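Local coordinates for OmpA family protein (Escherichia coli, PDB 5M38) that probably binds peptidoglycan, as the OmpA-like domain of TagL, a component of the type VI secretion system of enteroaggregative Escherichia coli, at residues 21-24 / 25-29. Residues are numbered along the deposited sequence; the frame is centred on the assembly and turned at random.
Sequences PGAT and KWLVN
Leu27 lies over the backbone of Ala23 one turn back in the chain, its CD1 methyl 3.8 Å from Ala23 CB and its CG 3.6 Å from Ala23 O. With CG anti to its own carbonyl carbon (chi1 -67°), the isobutyl group is directed back along the opening turn, where CD1 reaches the methyl of Ala23. Ala23 O accepts a hydrogen bond from Leu27 N (3.2 Å), which lies in the carbonyl plane, and a second, weak one from Trp26 N, bent to 132° at the hydrogen. The next carbonyl, that of Thr24, accepts Val28 N at 2.9 Å, with Val28 CG1 packed against the same oxygen. Across the turn, the six-membered ring of Trp26 extends back to Gly22, and its CZ3 meets Gly22 O obliquely. By contrast, Ala23 CA lies at the edge of the indole, in the ring plane. Shortening Leu27 to an alanine removes CD1 from the Ala23 methyl and would probably open a gap toward Trp71 and Met72 of helix 54-74. The contact lies where the loop after strand 4-8 runs into helix 24-36. Ala23 and Leu27 face inward together onto Leu11, with Leu19 also against Leu27, while Trp71 and Met72 bring helix 54-74 against the leucine, so that helices 24-36 and 54-74 pack together in this OmpA-like α/β fold.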
# COMPACT_ATOMS: atom_id res chain seq x y z
N PRO A 21 -6.07 13.40 -4.76
CA PRO A 21 -5.21 14.14 -5.72
C PRO A 21 -3.75 14.37 -5.32
O PRO A 21 -2.87 14.29 -6.19
CB PRO A 21 -5.94 15.47 -5.89
CG PRO A 21 -7.32 15.17 -5.57
CD PRO A 21 -7.35 14.11 -4.54
N GLY A 22 -3.52 14.61 -4.03
CA GLY A 22 -2.18 14.85 -3.49
C GLY A 22 -1.20 13.69 -3.55
O GLY A 22 0.01 13.91 -3.56
N ALA A 23 -1.73 12.44 -3.61
CA ALA A 23 -0.99 11.17 -3.62
C ALA A 23 0.10 11.02 -4.71
O ALA A 23 1.10 10.35 -4.46
CB ALA A 23 -1.96 10.01 -3.71
N THR A 24 -0.10 11.62 -5.89
CA THR A 24 0.75 11.53 -7.09
C THR A 24 2.27 11.68 -6.81
O THR A 24 3.07 10.92 -7.37
CB THR A 24 0.26 12.52 -8.16
OG1 THR A 24 -1.15 12.43 -8.28
CG2 THR A 24 0.89 12.29 -9.51
N LYS A 25 2.65 12.64 -5.95
CA LYS A 25 4.04 12.92 -5.54
C LYS A 25 4.76 11.68 -4.99
O LYS A 25 5.91 11.41 -5.37
CB LYS A 25 4.02 14.07 -4.50
CG LYS A 25 5.35 14.71 -4.19
CD LYS A 25 5.16 15.81 -3.18
CE LYS A 25 6.47 16.39 -2.71
NZ LYS A 25 6.26 17.49 -1.73
N TRP A 26 4.09 10.91 -4.11
CA TRP A 26 4.64 9.70 -3.48
C TRP A 26 4.58 8.50 -4.37
O TRP A 26 5.46 7.64 -4.31
CB TRP A 26 3.98 9.44 -2.12
CG TRP A 26 4.17 10.60 -1.20
CD1 TRP A 26 5.32 10.97 -0.57
CD2 TRP A 26 3.23 11.65 -0.96
NE1 TRP A 26 5.14 12.17 0.08
CE2 TRP A 26 3.86 12.61 -0.15
CE3 TRP A 26 1.91 11.87 -1.37
CZ2 TRP A 26 3.21 13.76 0.29
CZ3 TRP A 26 1.26 13.01 -0.92
CH2 TRP A 26 1.91 13.95 -0.11
N LEU A 27 3.55 8.44 -5.22
CA LEU A 27 3.39 7.35 -6.17
C LEU A 27 4.46 7.39 -7.24
O LEU A 27 4.99 6.33 -7.61
CB LEU A 27 1.98 7.35 -6.76
CG LEU A 27 0.86 7.04 -5.76
CD1 LEU A 27 -0.45 7.59 -6.25
CD2 LEU A 27 0.77 5.53 -5.42
N VAL A 28 4.85 8.60 -7.68
CA VAL A 28 5.86 8.76 -8.72
C VAL A 28 7.28 8.33 -8.21
O VAL A 28 7.97 7.60 -8.93
CB VAL A 28 5.80 10.14 -9.42
CG1 VAL A 28 6.20 11.28 -8.52
CG2 VAL A 28 6.62 10.15 -10.70
N ASN A 29 7.68 8.68 -6.95
CA ASN A 29 8.98 8.22 -6.45
C ASN A 29 9.03 6.70 -6.26
O ASN A 29 10.07 6.08 -6.52
CB ASN A 29 9.52 8.97 -5.23
CG ASN A 29 8.60 9.37 -4.11
OD1 ASN A 29 8.09 8.54 -3.33
ND2 ASN A 29 8.41 10.68 -3.98